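Local coordinates for protein integral membrane indolylacetylinositol arabinosyltransferase EmbC (Mycolicibacterium smegmatis, PDB 7BVE) that is an integral membrane arabinosyltransferase that probably adds arabinose units to the growing arabinan of the mycobacterial cell wall and binds the drug ethambutol, at residues A[729-733]-A[970-974]; A[330-334]-A[379-383]; A[50-54]-A[190-195]; A[137-142]-A[153-157]. All blocks are in the same frame, centred on the assembly; numbering follows the deposited sequence.

Contact 1: residues A[729-733]-A[970-974]; sequences TCGLA and AFPCQ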
loop_
_atom_site.group_PDB
_atom_site.type_symbol
_atom_site.label_atom_id
_atom_site.label_comp_id
_atom_site.label_asym_id
_atom_site.label_seq_id
_atom_site.Cartn_x
_atom_site.Cartn_y
_atom_site.Cartn_z
ATOM N N THR A 729 29.376 22.412 20.221
ATOM C CA THR A 729 28.161 22.540 19.429
ATOM C C THR A 729 28.309 21.953 18.033
ATOM O O THR A 729 27.597 22.374 17.115
ATOM C CB THR A 729 27.745 24.006 19.326
ATOM O OG1 THR A 729 28.744 24.732 18.606
ATOM C CG2 THR A 729 27.587 24.619 20.705
ATOM N N CYS A 730 29.243 21.009 17.880
ATOM C CA CYS A 730 29.556 20.411 16.553
ATOM C C CYS A 730 28.610 19.259 16.196
ATOM O O CYS A 730 28.456 18.992 14.988
ATOM C CB CYS A 730 30.996 19.912 16.514
ATOM S SG CYS A 730 32.176 21.155 15.928
ATOM N N GLY A 731 28.000 18.600 17.187
ATOM C CA GLY A 731 27.135 17.479 16.863
ATOM C C GLY A 731 27.860 16.150 16.843
ATOM O O GLY A 731 28.639 15.820 17.740
ATOM N N LEU A 732 27.597 15.374 15.790
ATOM C CA LEU A 732 28.140 14.032 15.633
ATOM C C LEU A 732 29.567 14.040 15.106
ATOM O O LEU A 732 30.211 12.994 15.089
ATOM C CB LEU A 732 27.199 13.231 14.723
ATOM C CG LEU A 732 27.313 11.741 14.416
ATOM C CD1 LEU A 732 27.384 10.977 15.691
ATOM C CD2 LEU A 732 26.111 11.279 13.640
ATOM N N ALA A 733 30.099 15.199 14.730
ATOM C CA ALA A 733 31.427 15.271 14.146
ATOM C C ALA A 733 32.544 15.092 15.158
ATOM O O ALA A 733 33.688 14.889 14.751
ATOM C CB ALA A 733 31.603 16.602 13.435
ATOM N N ALA A 970 22.731 16.921 12.438
ATOM C CA ALA A 970 23.759 16.235 13.202
ATOM C C ALA A 970 25.155 16.712 12.865
ATOM O O ALA A 970 26.075 16.509 13.663
ATOM C CB ALA A 970 23.679 14.728 12.967
ATOM N N PHE A 971 25.338 17.350 11.708
ATOM C CA PHE A 971 26.617 17.917 11.281
ATOM C C PHE A 971 26.439 19.412 11.045
ATOM O O PHE A 971 26.354 19.856 9.897
ATOM C CB PHE A 971 27.112 17.238 10.007
ATOM C CG PHE A 971 27.471 15.801 10.187
ATOM C CD1 PHE A 971 28.727 15.438 10.618
ATOM C CD2 PHE A 971 26.544 14.814 9.954
ATOM C CE1 PHE A 971 29.049 14.130 10.795
ATOM C CE2 PHE A 971 26.867 13.503 10.137
ATOM C CZ PHE A 971 28.119 13.164 10.555
ATOM N N PRO A 972 26.374 20.223 12.105
ATOM C CA PRO A 972 26.082 21.644 11.917
ATOM C C PRO A 972 27.297 22.542 11.765
ATOM O O PRO A 972 27.127 23.697 11.363
ATOM C CB PRO A 972 25.324 21.982 13.198
ATOM C CG PRO A 972 25.975 21.170 14.203
ATOM C CD PRO A 972 26.371 19.882 13.539
ATOM N N CYS A 973 28.493 22.021 12.053
ATOM C CA CYS A 973 29.741 22.830 11.965
ATOM C C CYS A 973 30.311 22.802 10.541
ATOM O O CYS A 973 31.077 23.724 10.195
ATOM C CB CYS A 973 30.792 22.313 12.942
ATOM S SG CYS A 973 30.639 23.017 14.605
ATOM N N GLN A 974 29.949 21.785 9.753
ATOM C CA GLN A 974 30.434 21.635 8.388
ATOM C C GLN A 974 29.563 22.410 7.419
ATOM O O GLN A 974 28.334 22.369 7.507
ATOM C CB GLN A 974 30.471 20.161 7.991
ATOM C CG GLN A 974 31.703 19.442 8.483
ATOM C CD GLN A 974 31.634 19.062 9.930
ATOM O OE1 GLN A 974 30.560 18.895 10.491
ATOM N NE2 GLN A 974 32.786 18.978 10.567
#

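Contact 2: residues A[330-334]-A[379-383]; sequences MRFPT and NNGLR. With PO4 (phosphate ion), chain F.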
loop_
_atom_site.group_PDB
_atom_site.type_symbol
_atom_site.label_atom_id
_atom_site.label_comp_id
_atom_site.label_asym_id
_atom_site.label_seq_id
_atom_site.Cartn_x
_atom_site.Cartn_y
_atom_site.Cartn_z
ATOM N N MET A 330 18.588 26.597 16.947
ATOM C CA MET A 330 17.775 26.740 15.752
ATOM C C MET A 330 16.326 26.341 15.971
ATOM O O MET A 330 15.450 26.854 15.273
ATOM C CB MET A 330 18.368 25.934 14.604
ATOM C CG MET A 330 19.674 26.478 14.075
ATOM S SD MET A 330 19.579 28.212 13.611
ATOM C CE MET A 330 18.436 28.156 12.251
ATOM N N ARG A 331 16.044 25.467 16.927
ATOM C CA ARG A 331 14.687 25.011 17.184
ATOM C C ARG A 331 14.034 25.731 18.349
ATOM O O ARG A 331 12.990 25.288 18.819
ATOM C CB ARG A 331 14.687 23.515 17.455
ATOM C CG ARG A 331 15.168 22.671 16.314
ATOM C CD ARG A 331 15.158 21.220 16.708
ATOM N NE ARG A 331 16.103 20.959 17.786
ATOM C CZ ARG A 331 15.754 20.538 18.992
ATOM N NH1 ARG A 331 14.486 20.319 19.263
ATOM N NH2 ARG A 331 16.665 20.331 19.921
ATOM N N PHE A 332 14.626 26.814 18.832
ATOM C CA PHE A 332 14.061 27.592 19.934
ATOM C C PHE A 332 12.807 28.403 19.590
ATOM O O PHE A 332 11.929 28.515 20.466
ATOM C CB PHE A 332 15.186 28.464 20.506
ATOM C CG PHE A 332 14.783 29.276 21.689
ATOM C CD1 PHE A 332 14.427 28.662 22.870
ATOM C CD2 PHE A 332 14.828 30.654 21.645
ATOM C CE1 PHE A 332 14.072 29.408 23.970
ATOM C CE2 PHE A 332 14.479 31.401 22.744
ATOM C CZ PHE A 332 14.103 30.777 23.906
ATOM N N PRO A 333 12.646 29.002 18.390
ATOM C CA PRO A 333 11.327 29.573 18.061
ATOM C C PRO A 333 10.193 28.569 18.024
ATOM O O PRO A 333 9.055 28.939 18.320
ATOM C CB PRO A 333 11.560 30.193 16.682
ATOM C CG PRO A 333 12.936 30.537 16.674
ATOM C CD PRO A 333 13.639 29.478 17.404
ATOM N N THR A 334 10.468 27.309 17.701
ATOM C CA THR A 334 9.440 26.276 17.744
ATOM C C THR A 334 9.011 25.981 19.181
ATOM O O THR A 334 7.829 25.728 19.451
ATOM C CB THR A 334 9.976 25.026 17.056
ATOM O OG1 THR A 334 10.397 25.372 15.735
ATOM C CG2 THR A 334 8.924 23.979 16.946
ATOM N N ASN A 379 6.023 18.036 15.800
ATOM C CA ASN A 379 6.367 19.445 15.647
ATOM C C ASN A 379 7.681 19.807 16.325
ATOM O O ASN A 379 7.823 20.919 16.818
ATOM C CB ASN A 379 5.260 20.349 16.188
ATOM C CG ASN A 379 3.997 20.277 15.379
ATOM O OD1 ASN A 379 4.039 20.098 14.179
ATOM N ND2 ASN A 379 2.866 20.461 16.026
ATOM N N ASN A 380 8.647 18.896 16.396
ATOM C CA ASN A 380 9.953 19.238 16.969
ATOM C C ASN A 380 10.983 19.464 15.862
ATOM O O ASN A 380 11.932 18.707 15.691
ATOM C CB ASN A 380 10.415 18.156 17.936
ATOM C CG ASN A 380 11.554 18.618 18.816
ATOM O OD1 ASN A 380 11.911 19.788 18.819
ATOM N ND2 ASN A 380 12.156 17.694 19.534
ATOM N N GLY A 381 10.809 20.538 15.118
ATOM C CA GLY A 381 11.705 20.798 14.020
ATOM C C GLY A 381 11.541 22.170 13.430
ATOM O O GLY A 381 10.995 23.075 14.060
ATOM N N LEU A 382 12.021 22.312 12.200
ATOM C CA LEU A 382 12.044 23.581 11.489
ATOM C C LEU A 382 10.968 23.683 10.421
ATOM O O LEU A 382 10.950 24.661 9.674
ATOM C CB LEU A 382 13.421 23.788 10.857
ATOM C CG LEU A 382 14.576 23.869 11.844
ATOM C CD1 LEU A 382 15.880 23.997 11.113
ATOM C CD2 LEU A 382 14.370 25.034 12.753
ATOM N N ARG A 383 10.062 22.712 10.349
ATOM C CA ARG A 383 9.013 22.685 9.341
ATOM C C ARG A 383 7.984 23.793 9.593
ATOM O O ARG A 383 7.974 24.403 10.662
ATOM C CB ARG A 383 8.374 21.295 9.341
ATOM C CG ARG A 383 9.262 20.280 8.665
ATOM C CD ARG A 383 8.587 18.960 8.422
ATOM N NE ARG A 383 7.433 19.092 7.525
ATOM C CZ ARG A 383 7.524 19.150 6.206
ATOM N NH1 ARG A 383 8.709 19.108 5.614
ATOM N NH2 ARG A 383 6.435 19.272 5.473
HETATM P P PO4 F . 6.334 19.314 1.386
HETATM O O1 PO4 F . 6.262 20.377 2.452
HETATM O O2 PO4 F . 6.901 18.048 1.973
HETATM O O3 PO4 F . 4.949 19.056 0.850
HETATM O O4 PO4 F . 7.219 19.776 0.258
#

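Contact 3: residues A[50-54]-A[190-195]; sequences NGVWQ and LSGPAP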
loop_
_atom_site.group_PDB
_atom_site.type_symbol
_atom_site.label_atom_id
_atom_site.label_comp_id
_atom_site.label_asym_id
_atom_site.label_seq_id
_atom_site.Cartn_x
_atom_site.Cartn_y
_atom_site.Cartn_z
ATOM N N ASN A 50 43.176 33.221 -20.642
ATOM C CA ASN A 50 44.461 33.890 -20.741
ATOM C C ASN A 50 45.160 33.629 -22.067
ATOM O O ASN A 50 46.338 33.964 -22.210
ATOM C CB ASN A 50 45.351 33.465 -19.580
ATOM C CG ASN A 50 44.807 33.919 -18.248
ATOM O OD1 ASN A 50 44.329 35.044 -18.113
ATOM N ND2 ASN A 50 44.860 33.041 -17.256
ATOM N N GLY A 51 44.464 33.042 -23.035
ATOM C CA GLY A 51 45.047 32.821 -24.341
ATOM C C GLY A 51 45.802 31.526 -24.491
ATOM O O GLY A 51 46.596 31.389 -25.424
ATOM N N VAL A 52 45.583 30.564 -23.595
ATOM C CA VAL A 52 46.233 29.263 -23.669
ATOM C C VAL A 52 45.184 28.172 -23.525
ATOM O O VAL A 52 44.089 28.392 -23.007
ATOM C CB VAL A 52 47.326 29.080 -22.592
ATOM C CG1 VAL A 52 48.496 30.011 -22.839
ATOM C CG2 VAL A 52 46.751 29.325 -21.215
ATOM N N TRP A 53 45.538 26.981 -23.997
ATOM C CA TRP A 53 44.696 25.803 -23.834
ATOM C C TRP A 53 44.718 25.375 -22.376
ATOM O O TRP A 53 45.673 24.739 -21.924
ATOM C CB TRP A 53 45.195 24.671 -24.719
ATOM C CG TRP A 53 45.059 24.905 -26.162
ATOM C CD1 TRP A 53 46.003 25.399 -26.999
ATOM C CD2 TRP A 53 43.921 24.613 -26.965
ATOM N NE1 TRP A 53 45.521 25.456 -28.276
ATOM C CE2 TRP A 53 44.240 24.976 -28.282
ATOM C CE3 TRP A 53 42.658 24.089 -26.696
ATOM C CZ2 TRP A 53 43.344 24.833 -29.328
ATOM C CZ3 TRP A 53 41.770 23.945 -27.734
ATOM C CH2 TRP A 53 42.116 24.311 -29.035
ATOM N N GLN A 54 43.669 25.710 -21.639
ATOM C CA GLN A 54 43.602 25.400 -20.218
ATOM C C GLN A 54 42.164 25.054 -19.886
ATOM O O GLN A 54 41.262 25.833 -20.192
ATOM C CB GLN A 54 44.087 26.580 -19.378
ATOM C CG GLN A 54 44.091 26.347 -17.873
ATOM C CD GLN A 54 45.103 25.310 -17.438
ATOM O OE1 GLN A 54 46.211 25.251 -17.965
ATOM N NE2 GLN A 54 44.732 24.495 -16.461
ATOM N N LEU A 190 44.738 19.693 -25.118
ATOM C CA LEU A 190 45.886 20.344 -25.724
ATOM C C LEU A 190 46.598 21.204 -24.687
ATOM O O LEU A 190 46.121 21.389 -23.568
ATOM C CB LEU A 190 45.452 21.181 -26.922
ATOM C CG LEU A 190 44.768 20.418 -28.050
ATOM C CD1 LEU A 190 44.390 21.369 -29.149
ATOM C CD2 LEU A 190 45.664 19.335 -28.571
ATOM N N SER A 191 47.768 21.723 -25.065
ATOM C CA SER A 191 48.575 22.457 -24.102
ATOM C C SER A 191 49.249 23.717 -24.629
ATOM O O SER A 191 49.875 24.424 -23.836
ATOM C CB SER A 191 49.654 21.535 -23.521
ATOM O OG SER A 191 50.587 21.164 -24.518
ATOM N N GLY A 192 49.139 24.037 -25.909
ATOM C CA GLY A 192 49.889 25.140 -26.465
ATOM C C GLY A 192 49.267 26.499 -26.214
ATOM O O GLY A 192 48.366 26.655 -25.384
ATOM N N PRO A 193 49.778 27.524 -26.895
ATOM C CA PRO A 193 49.056 28.800 -26.964
ATOM C C PRO A 193 47.916 28.702 -27.970
ATOM O O PRO A 193 48.085 28.160 -29.063
ATOM C CB PRO A 193 50.127 29.791 -27.429
ATOM C CG PRO A 193 51.421 29.136 -27.091
ATOM C CD PRO A 193 51.185 27.676 -27.291
ATOM N N ALA A 194 46.756 29.235 -27.598
ATOM C CA ALA A 194 45.568 29.085 -28.426
ATOM C C ALA A 194 45.663 29.970 -29.666
ATOM O O ALA A 194 46.162 31.096 -29.589
ATOM C CB ALA A 194 44.316 29.439 -27.627
ATOM N N PRO A 195 45.201 29.495 -30.818
ATOM C CA PRO A 195 45.265 30.291 -32.046
ATOM C C PRO A 195 44.151 31.330 -32.081
ATOM O O PRO A 195 43.371 31.478 -31.144
ATOM C CB PRO A 195 45.079 29.247 -33.144
ATOM C CG PRO A 195 44.255 28.202 -32.510
ATOM C CD PRO A 195 44.693 28.135 -31.081
#

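Contact 4: residues A[137-142]-A[153-157]; sequences DCRYLT and EFVGL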
loop_
_atom_site.group_PDB
_atom_site.type_symbol
_atom_site.label_atom_id
_atom_site.label_comp_id
_atom_site.label_asym_id
_atom_site.label_seq_id
_atom_site.Cartn_x
_atom_site.Cartn_y
_atom_site.Cartn_z
ATOM N N ASP A 137 41.565 24.170 -46.945
ATOM C CA ASP A 137 40.168 24.545 -46.781
ATOM C C ASP A 137 39.753 24.289 -45.330
ATOM O O ASP A 137 40.607 24.160 -44.450
ATOM C CB ASP A 137 39.300 23.788 -47.787
ATOM C CG ASP A 137 39.545 24.234 -49.204
ATOM O OD1 ASP A 137 39.945 25.401 -49.389
ATOM O OD2 ASP A 137 39.335 23.426 -50.132
ATOM N N CYS A 138 38.439 24.259 -45.081
ATOM C CA CYS A 138 37.824 23.994 -43.774
ATOM C C CYS A 138 38.236 25.052 -42.751
ATOM O O CYS A 138 38.879 24.772 -41.748
ATOM C CB CYS A 138 38.142 22.581 -43.276
ATOM S SG CYS A 138 37.250 22.073 -41.804
ATOM N N ARG A 139 37.845 26.289 -43.027
ATOM C CA ARG A 139 38.310 27.419 -42.241
ATOM C C ARG A 139 37.671 27.517 -40.860
ATOM O O ARG A 139 38.189 28.254 -40.018
ATOM C CB ARG A 139 38.065 28.709 -43.018
ATOM C CG ARG A 139 38.898 28.807 -44.272
ATOM C CD ARG A 139 38.768 30.172 -44.906
ATOM N NE ARG A 139 37.404 30.432 -45.347
ATOM C CZ ARG A 139 36.930 30.085 -46.538
ATOM N NH1 ARG A 139 37.712 29.461 -47.407
ATOM N NH2 ARG A 139 35.674 30.363 -46.863
ATOM N N TYR A 140 36.580 26.808 -40.592
ATOM C CA TYR A 140 35.922 26.928 -39.300
ATOM C C TYR A 140 35.308 25.592 -38.919
ATOM O O TYR A 140 35.310 24.637 -39.693
ATOM C CB TYR A 140 34.839 28.010 -39.306
ATOM C CG TYR A 140 35.343 29.417 -39.489
ATOM C CD1 TYR A 140 35.921 30.105 -38.437
ATOM C CD2 TYR A 140 35.233 30.056 -40.713
ATOM C CE1 TYR A 140 36.384 31.391 -38.596
ATOM C CE2 TYR A 140 35.690 31.340 -40.887
ATOM C CZ TYR A 140 36.265 32.004 -39.824
ATOM O OH TYR A 140 36.725 33.290 -39.991
ATOM N N LEU A 141 34.806 25.544 -37.693
ATOM C CA LEU A 141 33.992 24.455 -37.171
ATOM C C LEU A 141 32.832 25.069 -36.392
ATOM O O LEU A 141 32.688 24.886 -35.184
ATOM C CB LEU A 141 34.842 23.474 -36.362
ATOM C CG LEU A 141 34.264 22.208 -35.716
ATOM C CD1 LEU A 141 33.416 21.461 -36.692
ATOM C CD2 LEU A 141 35.387 21.325 -35.215
ATOM N N THR A 142 32.087 25.935 -37.072
ATOM C CA THR A 142 30.954 26.639 -36.486
ATOM C C THR A 142 29.930 25.668 -35.907
ATOM O O THR A 142 29.577 24.667 -36.530
ATOM C CB THR A 142 30.305 27.512 -37.557
ATOM O OG1 THR A 142 31.296 28.366 -38.135
ATOM C CG2 THR A 142 29.211 28.369 -36.969
ATOM N N GLU A 153 28.803 22.848 -38.656
ATOM C CA GLU A 153 29.202 23.110 -40.034
ATOM C C GLU A 153 30.707 23.226 -40.224
ATOM O O GLU A 153 31.338 24.092 -39.619
ATOM C CB GLU A 153 28.557 24.397 -40.540
ATOM C CG GLU A 153 28.929 24.718 -41.971
ATOM C CD GLU A 153 28.272 25.975 -42.485
ATOM O OE1 GLU A 153 27.525 26.614 -41.717
ATOM O OE2 GLU A 153 28.512 26.329 -43.656
ATOM N N PHE A 154 31.286 22.391 -41.082
ATOM C CA PHE A 154 32.670 22.546 -41.530
ATOM C C PHE A 154 32.667 23.562 -42.664
ATOM O O PHE A 154 32.241 23.259 -43.779
ATOM C CB PHE A 154 33.259 21.218 -41.988
ATOM C CG PHE A 154 33.552 20.248 -40.877
ATOM C CD1 PHE A 154 34.738 20.322 -40.167
ATOM C CD2 PHE A 154 32.657 19.246 -40.565
ATOM C CE1 PHE A 154 35.024 19.421 -39.163
ATOM C CE2 PHE A 154 32.934 18.343 -39.553
ATOM C CZ PHE A 154 34.121 18.436 -38.849
ATOM N N VAL A 155 33.149 24.769 -42.384
ATOM C CA VAL A 155 33.052 25.877 -43.330
ATOM C C VAL A 155 34.247 25.820 -44.274
ATOM O O VAL A 155 35.351 26.227 -43.915
ATOM C CB VAL A 155 32.985 27.224 -42.608
ATOM C CG1 VAL A 155 32.835 28.357 -43.606
ATOM C CG2 VAL A 155 31.856 27.227 -41.605
ATOM N N GLY A 156 34.023 25.342 -45.494
ATOM C CA GLY A 156 35.082 25.304 -46.480
ATOM C C GLY A 156 35.079 24.088 -47.384
ATOM O O GLY A 156 35.599 24.153 -48.500
ATOM N N LEU A 157 34.505 22.978 -46.934
ATOM C CA LEU A 157 34.523 21.749 -47.713
ATOM C C LEU A 157 33.113 21.201 -47.888
ATOM O O LEU A 157 32.179 21.573 -47.174
ATOM C CB LEU A 157 35.451 20.704 -47.071
ATOM C CG LEU A 157 35.287 20.157 -45.651
ATOM C CD1 LEU A 157 34.405 18.930 -45.591
ATOM C CD2 LEU A 157 36.648 19.818 -45.115
#

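Contact 1: residues A[729-733]-A[970-974]
Leu732 and Ala733 both pack against the ring of Phe971. The branch atom CD2 of Leu732 comes 4.1 Å from Phe971 CZ at the far end of the ring, while CB of Ala733 lies 4.2 Å from Phe971 CD1 nearer its base. The anti torsion of Leu732 (chi1 -173°) sends its CG and CD2 toward Phe971 CZ. Its CB lies over a ring face, offset toward the rim, and beside Ala970 CB. Trp715 and Trp1037 continue this apolar layer beyond Leu732 and Phe971. Further along, Cys730 and Cys973 form a disulfide; their SG atoms are modelled 2.8 Å apart, which is long for such a bond. Outward, the chemistry turns polar. A nearly straight hydrogen bond of 2.9 Å runs from Leu732 N to Ala970 O, just after Gly731, whose positive phi suits glycine. The amide of Gln974 sits against the methyl of Ala733, Gln974 OE1 being 3.9 Å from Ala733 CB, and its NE2 bonds to Gln952. Gln974 O and Pro972 O reach Arg288 and Thr325, both in the GT-C-like membrane part of the chain. This is a disulfide cross-link between two irregular loops of the EmbC C-terminal domain.

Contact 2: residues A[330-334]-A[379-383]
The carbonyl oxygen of Gly381 receives the hydroxyl of Thr334, OG1 to O being 2.9 Å, with the donor almost in line with the C=O. The first torsion of Thr334 (chi1 -55°) puts OG1 toward Gly381 O and leaves the methyl CG2 toward Asn379 O, near which it merely packs. A second polar link is made one residue earlier, at Asn380: Arg331 NH1 approaches Asn380 OD1 at 2.7 Å, but the bond is bent and weak. The oxygen sits at the guanidinium edge, with the guanidinium and amide planes turned 63° apart. Firmer partners orient this arginine, NH2 bonding to His271 O and NE to Ser327 OG. Leu382 CD2 packs on the backbone carbonyl of Met330; its apolar partners are Met330 CB at 4.5 Å and Arg331 CG at 4.3 Å. The leucine thus lies against the turn leading into helix 332-349, where Arg331 is the N-cap residue. Leu382 N is in turn bonded to Asp280 OD1. The guanidinium of Arg383 lies on the far side of the loop from helix 332-349, without touching it. Arg383 NH2 bonds at 3.2 Å to O1 of a phosphate ion, which also bonds to Thr570, and its NH1 forms a salt bridge with Asp279. Arg383 and Asp279 also belong to the ethambutol pocket. The contact ties down the backbone just before Arg383, consistent with helping to place that arginine; the ion may come from the buffer, but its bond would suit a phosphate-bearing donor such as decaprenyl-phosphoryl arabinose.

Contact 3: residues A[50-54]-A[190-195]
Trp53 begins its course at CB, which rests 3.6 Å from Leu190 O. With CG anti to its carbonyl carbon (chi1 -67°), the indole turns in between Leu190 and Ala194. CG and CD2 lie against Leu190 CB. On the pyrrole side, CD1 meets Gly192 O at 3.1 Å, the oxygen lying at the ring edge, near its plane. NE1 comes next, 3.6 Å from Ala194 CA, with the CD of Pro195 at an oblique approach. Farther out, the six-membered ring takes a methyl over one face: Leu190 CD1 lies 3.6 Å from Trp53 CZ2 and 9° off the ring normal through the centroid, a CH-pi contact. Ala194 CB lies over the opposite face of the indole, by the five-membered ring. Beyond the two loops, Leu91 of strand 90-93 touches both Trp53 and Leu190, and Ala76, Thr188 and Leu198 add to the wall round the indole. The two backbones are joined at a single bridge between Val52 and Pro193. Trp53 N gives a nearly straight bond of 3.2 Å to Gly192 O, so this oxygen receives the N-H of the same residue whose CD1 it faces. Ala194 N bonds to Gly51 O at 3.1 Å. Both loops belong to the concanavalin-like domain, at its surface. Trp53 buries more surface against the opposing loop than any other residue here, which implies a contact centred on apolar packing of the indole, with two backbone N-H...O hydrogen bonds alongside.

Contact 4: residues A[137-142]-A[153-157]
Leu141 holds its CG anti to the backbone N (chi1 -178°), whereas Phe154 sets its CG anti to the carbonyl carbon (chi1 -72°), and these choices lay the two side chains alongside each other. The methyl CD1 of Leu141 then sits over one face of the phenyl ring, offset toward the rim, 3.8 Å from the Phe154 centroid: a CH-pi contact. Cys138 comes to the same ring from another direction. Its sulfur approaches at the edge, SG to Phe154 CD1 being 3.5 Å, a sulfur-aromatic contact, while its CB touches Leu157 CD2 at 3.6 Å. Val126, Ala128 and Val133 pack round Phe154 from neighbouring elements, and Val72 touches Leu141. The two segments are the open end of the beta hairpin of strands 140-145 and 149-155, which belongs to the antiparallel sheet of the concanavalin-like domain; strand 171-175 flanks the hairpin beyond 149-155, and strand 67-71 beyond 140-145. On the other face of the sheet, the isopropyl group of Val155 fits between Tyr140 and Thr142: Tyr140 CB and Val155 CG2 are 3.8 Å apart, and Thr142 OG1 lies 3.7 Å from the same methyl. The tyrosine ring meets Val155 CB with its edge. Backbone bonding is uneven along the pair. Glu153 N bonds to Thr142 O at 2.9 Å and Arg139 N to Val155 O, but the bond from Val155 N to Tyr140 O is weak at 3.5 Å. Gly156, with a positive phi of 143°, has its CA 3.8 Å from Cys138 N.

Overall arrangement
Contacts 1 and 2 are buried near the centre of the chain, about 17 Å apart between centres, and belong to the C-terminal domain and the GT-C-like membrane region respectively; contacts 3 and 4 lie far out in the concanavalin-like domain, about 21 Å apart between centres. There, contact 4 is nested within the chain loop that contact 3 closes. No two contacts touch. Covalent linkage marks contact 1, whereas contact 2 relies on one threonine hydroxyl at a backbone carbonyl and a weak arginine-asparagine bond, and alone carries a residue of the ethambutol pocket. Both distal contacts centre on an aromatic ring with a leucine methyl over a face, yet contact 3 joins irregular surface loops and contact 4 pairs neighbouring strands of a partly buried hairpin.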